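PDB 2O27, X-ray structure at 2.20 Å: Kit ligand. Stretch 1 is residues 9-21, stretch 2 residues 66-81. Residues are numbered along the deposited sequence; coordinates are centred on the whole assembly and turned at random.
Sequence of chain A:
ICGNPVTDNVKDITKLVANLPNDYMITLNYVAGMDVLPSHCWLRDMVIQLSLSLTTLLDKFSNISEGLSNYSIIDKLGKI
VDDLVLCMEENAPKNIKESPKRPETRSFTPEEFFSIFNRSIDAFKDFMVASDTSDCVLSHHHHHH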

# COMPACT_ATOMS: atom_id res chain seq x y z
N ASN A 9 19.40 5.18 13.40
CA ASN A 9 18.03 5.55 13.76
C ASN A 9 17.16 5.51 12.51
O ASN A 9 17.24 6.41 11.68
N VAL A 10 16.34 4.48 12.38
CA VAL A 10 15.49 4.35 11.20
C VAL A 10 14.11 3.76 11.45
O VAL A 10 13.27 3.79 10.55
N LYS A 11 13.86 3.25 12.65
CA LYS A 11 12.57 2.64 12.97
C LYS A 11 12.20 1.54 11.98
O LYS A 11 11.03 1.24 11.77
N ASP A 12 13.22 0.96 11.36
CA ASP A 12 13.09 -0.13 10.41
C ASP A 12 12.24 0.04 9.15
O ASP A 12 11.02 -0.14 9.14
N ILE A 13 12.97 0.38 8.11
CA ILE A 13 12.45 0.54 6.78
C ILE A 13 12.08 -0.83 6.20
O ILE A 13 11.17 -0.94 5.39
N THR A 14 12.78 -1.87 6.64
CA THR A 14 12.56 -3.23 6.17
C THR A 14 11.15 -3.70 6.48
O THR A 14 10.47 -4.26 5.61
N LYS A 15 10.71 -3.47 7.71
CA LYS A 15 9.37 -3.85 8.13
C LYS A 15 8.35 -3.04 7.31
O LYS A 15 7.34 -3.58 6.87
N LEU A 16 8.65 -1.76 7.08
CA LEU A 16 7.78 -0.87 6.32
C LEU A 16 7.62 -1.40 4.90
O LEU A 16 6.50 -1.56 4.41
N VAL A 17 8.74 -1.68 4.25
CA VAL A 17 8.70 -2.17 2.88
C VAL A 17 7.93 -3.48 2.83
O VAL A 17 7.23 -3.74 1.87
N ALA A 18 8.06 -4.27 3.89
CA ALA A 18 7.39 -5.58 3.98
C ALA A 18 5.89 -5.44 4.22
O ALA A 18 5.12 -6.37 3.92
N ASN A 19 5.49 -4.28 4.76
CA ASN A 19 4.11 -4.00 5.07
C ASN A 19 3.45 -3.04 4.07
O ASN A 19 2.35 -2.57 4.32
N LEU A 20 4.15 -2.73 2.99
CA LEU A 20 3.65 -1.87 1.91
C LEU A 20 3.45 -2.79 0.72
O LEU A 20 4.20 -3.73 0.54
N PRO A 21 2.45 -2.51 -0.14
CA PRO A 21 2.25 -3.41 -1.29
C PRO A 21 3.41 -3.33 -2.29
O PRO A 21 3.84 -2.23 -2.61
N GLU A 66 -0.92 0.85 18.22
CA GLU A 66 -0.13 -0.31 18.62
C GLU A 66 0.19 -1.27 17.49
O GLU A 66 -0.68 -1.60 16.67
N GLY A 67 1.44 -1.72 17.45
CA GLY A 67 1.85 -2.67 16.44
C GLY A 67 2.82 -2.16 15.38
O GLY A 67 2.89 -2.75 14.29
N LEU A 68 3.57 -1.10 15.67
CA LEU A 68 4.52 -0.57 14.70
C LEU A 68 3.79 -0.43 13.37
O LEU A 68 3.93 -1.25 12.48
N SER A 69 2.99 0.62 13.26
CA SER A 69 2.22 0.86 12.06
C SER A 69 3.02 1.58 11.01
O SER A 69 4.06 2.17 11.30
N ASN A 70 2.53 1.54 9.78
CA ASN A 70 3.19 2.22 8.69
C ASN A 70 3.18 3.72 8.98
O ASN A 70 4.17 4.41 8.75
N TYR A 71 2.06 4.21 9.53
CA TYR A 71 1.96 5.63 9.83
C TYR A 71 3.11 6.07 10.74
O TYR A 71 3.78 7.05 10.45
N SER A 72 3.32 5.34 11.83
CA SER A 72 4.38 5.69 12.79
C SER A 72 5.79 5.67 12.20
O SER A 72 6.55 6.62 12.40
N ILE A 73 6.15 4.60 11.49
CA ILE A 73 7.47 4.49 10.88
C ILE A 73 7.70 5.63 9.88
O ILE A 73 8.71 6.31 9.90
N ILE A 74 6.74 5.83 8.99
CA ILE A 74 6.85 6.89 7.99
C ILE A 74 6.98 8.26 8.66
O ILE A 74 7.78 9.11 8.23
N ASP A 75 6.17 8.48 9.69
CA ASP A 75 6.19 9.75 10.40
C ASP A 75 7.58 9.97 11.01
O ASP A 75 8.09 11.08 11.01
N LYS A 76 8.16 8.90 11.55
CA LYS A 76 9.49 8.97 12.15
C LYS A 76 10.52 9.31 11.07
O LYS A 76 11.39 10.14 11.28
N LEU A 77 10.40 8.66 9.91
CA LEU A 77 11.31 8.89 8.79
C LEU A 77 11.18 10.32 8.28
O LEU A 77 12.15 10.92 7.83
N GLY A 78 9.97 10.88 8.36
CA GLY A 78 9.75 12.24 7.90
C GLY A 78 10.42 13.25 8.81
O GLY A 78 10.91 14.28 8.37
N LYS A 79 10.42 12.97 10.11
CA LYS A 79 11.05 13.88 11.06
C LYS A 79 12.58 13.86 10.88
O LYS A 79 13.23 14.91 10.98
N ILE A 80 13.14 12.68 10.60
CA ILE A 80 14.59 12.53 10.40
C ILE A 80 14.96 13.39 9.21
O ILE A 80 15.97 14.09 9.21
N VAL A 81 14.13 13.35 8.18
CA VAL A 81 14.37 14.13 6.98
C VAL A 81 14.17 15.61 7.25
O VAL A 81 14.86 16.44 6.66

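The short helix 13-18 crosses helix 70-81 at 132° between their N-to-C directions, with the axes 10.1 Å apart at closest approach, and side chains fill the space between them. Ile73 lies at the centre. Its m,t rotamer carries CD1 to 4.1 Å from CD of Lys15, while the CG2 branch sits 4.0 Å from CG of Leu16 and 3.4 Å from the carbonyl O of Lys11, against the irregular backbone that precedes the short helix. Leu16 starts sideways from its CA but its end turns into the contact; both chi angles (-147° and -136°) lie between wells, and in this conformation Leu16 CD1 reaches 3.9 Å from Ile74 CG1. Ile74 points away at CB, and its m,t chain brings the end back. Ile13 (m,t) and Leu77 (m,t) extend the apolar layer, with Ile13 CG1 3.8 Å from Leu77 CD1.

At the C-terminal end of the short helix the packing becomes polar. Asn70, chi1 m, points toward stretch 1 and pairs with Asn19 through two hydrogen bonds: Asn70 ND2 donates to the backbone O of Asn19 (3.1 Å), and Asn19 ND2 donates to Asn70 OD1 (3.3 Å). Both ends of the buried Asn70 amide are thus satisfied, while Leu20 CD2 rests 3.8 Å from Asn70 ND2.

Two lysines of stretch 1 lay their aliphatic chains over the apolar layer. Lys15, chi1 t, places CE 3.8 Å from the backbone O of Leu68, and its NZ is hydrogen-bonded elsewhere in the structure. Lys11 points toward stretch 2, although it is poorly ordered; its CG lies 3.5 Å from CG of Lys76 and its NZ 3.4 Å from CD2 of Leu68. Nearby, Ser72 adopts p, which lets its OG donate to Ser69 O (2.6 Å), while Ser69 OG, also p, caps the helix by accepting from Ser72 N (3.3 Å).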

# COMPACT_ATOMS: atom_id res chain seq x y z
CB ASN A 9 18.01 6.96 14.37
CG ASN A 9 17.30 6.99 15.71
OD1 ASN A 9 17.73 6.37 16.67
ND2 ASN A 9 16.19 7.73 15.77
CB VAL A 10 16.20 3.49 10.12
CG1 VAL A 10 17.45 4.22 9.62
CG2 VAL A 10 16.56 2.13 10.68
CB LYS A 11 11.46 3.69 13.04
CG LYS A 11 11.23 4.24 14.44
CD LYS A 11 9.76 4.52 14.68
CE LYS A 11 8.94 3.24 14.60
NZ LYS A 11 7.48 3.49 14.76
CB ASP A 12 12.70 -1.41 11.13
CG ASP A 12 13.89 -2.05 11.82
OD1 ASP A 12 14.92 -2.24 11.16
OD2 ASP A 12 13.78 -2.37 13.03
CB ILE A 13 13.54 1.25 5.94
CG1 ILE A 13 13.67 2.70 6.45
CG2 ILE A 13 13.24 1.18 4.45
CD1 ILE A 13 14.77 3.50 5.79
CB THR A 14 13.60 -4.22 6.80
OG1 THR A 14 14.91 -3.86 6.36
CG2 THR A 14 13.32 -5.66 6.37
CB LYS A 15 9.21 -3.58 9.63
CG LYS A 15 8.06 -4.34 10.31
CD LYS A 15 6.76 -3.52 10.37
CE LYS A 15 5.61 -4.29 11.03
NZ LYS A 15 5.90 -4.72 12.43
CB LEU A 16 8.39 0.53 6.25
CG LEU A 16 7.50 1.77 6.20
CD1 LEU A 16 8.03 2.72 5.16
CD2 LEU A 16 6.06 1.42 5.93
CB VAL A 17 10.12 -2.39 2.30
CG1 VAL A 17 10.05 -3.10 0.96
CG2 VAL A 17 10.81 -1.04 2.13
CB ALA A 18 8.02 -6.40 5.12
CB ASN A 19 4.00 -3.44 6.48
CG ASN A 19 2.87 -4.07 7.26
OD1 ASN A 19 2.55 -5.23 7.06
ND2 ASN A 19 2.28 -3.31 8.15
CB LEU A 20 4.67 -0.79 1.55
CG LEU A 20 4.66 0.45 2.46
CD1 LEU A 20 5.72 1.45 2.02
CD2 LEU A 20 3.23 1.07 2.40
CB PRO A 21 0.94 -2.92 -1.90
CG PRO A 21 0.28 -2.11 -0.75
CD PRO A 21 1.46 -1.42 -0.15
CB GLU A 66 -0.83 -1.08 19.74
CG GLU A 66 -0.12 -2.38 20.09
CD GLU A 66 -0.62 -3.00 21.38
OE1 GLU A 66 -0.17 -4.11 21.71
OE2 GLU A 66 -1.46 -2.36 22.06
CB LEU A 68 5.70 -1.53 14.52
CG LEU A 68 7.11 -1.02 14.80
CD1 LEU A 68 8.10 -2.12 14.47
CD2 LEU A 68 7.39 0.20 13.97
CB SER A 69 0.98 1.68 12.42
OG SER A 69 1.33 2.98 12.85
CB ASN A 70 2.46 1.92 7.37
CG ASN A 70 2.64 0.47 6.93
OD1 ASN A 70 3.35 -0.29 7.58
ND2 ASN A 70 2.00 0.09 5.83
CB TYR A 71 0.61 5.97 10.53
CG TYR A 71 0.43 7.45 10.80
CD1 TYR A 71 -0.26 8.27 9.90
CD2 TYR A 71 0.99 8.06 11.93
CE1 TYR A 71 -0.39 9.65 10.11
CE2 TYR A 71 0.87 9.45 12.14
CZ TYR A 71 0.17 10.22 11.22
OH TYR A 71 0.02 11.58 11.40
CB SER A 72 4.31 4.74 14.00
OG SER A 72 4.31 3.38 13.59
CB ILE A 73 7.63 3.13 10.12
CG1 ILE A 73 7.30 1.95 11.04
CG2 ILE A 73 9.05 3.00 9.62
CD1 ILE A 73 7.18 0.60 10.27
CB ILE A 74 5.61 6.90 7.06
CG1 ILE A 74 5.60 5.64 6.19
CG2 ILE A 74 5.57 8.18 6.22
CD1 ILE A 74 4.27 5.42 5.42
CB ASP A 75 5.12 9.77 11.51
CG ASP A 75 5.10 11.09 12.28
OD1 ASP A 75 5.27 11.06 13.50
OD2 ASP A 75 4.93 12.16 11.66
CB LYS A 76 9.84 7.63 12.80
CG LYS A 76 11.30 7.48 13.18
CD LYS A 76 11.70 8.38 14.34
CE LYS A 76 13.19 8.27 14.64
NZ LYS A 76 13.63 6.86 14.86
CB LEU A 77 11.04 7.89 7.66
CG LEU A 77 11.45 6.45 7.92
CD1 LEU A 77 11.15 5.56 6.73
CD2 LEU A 77 12.94 6.41 8.20
CB LYS A 79 10.68 13.50 12.49
CG LYS A 79 9.20 13.67 12.79
CD LYS A 79 8.90 13.54 14.26
CE LYS A 79 7.47 13.93 14.56
NZ LYS A 79 7.18 13.86 16.02
CB ILE A 80 14.99 11.07 10.05
CG1 ILE A 80 14.62 10.12 11.19
CG2 ILE A 80 16.48 11.00 9.72
CD1 ILE A 80 15.47 10.25 12.43
CB VAL A 81 13.46 13.65 5.85
CG1 VAL A 81 13.70 14.47 4.58
CG2 VAL A 81 13.77 12.20 5.58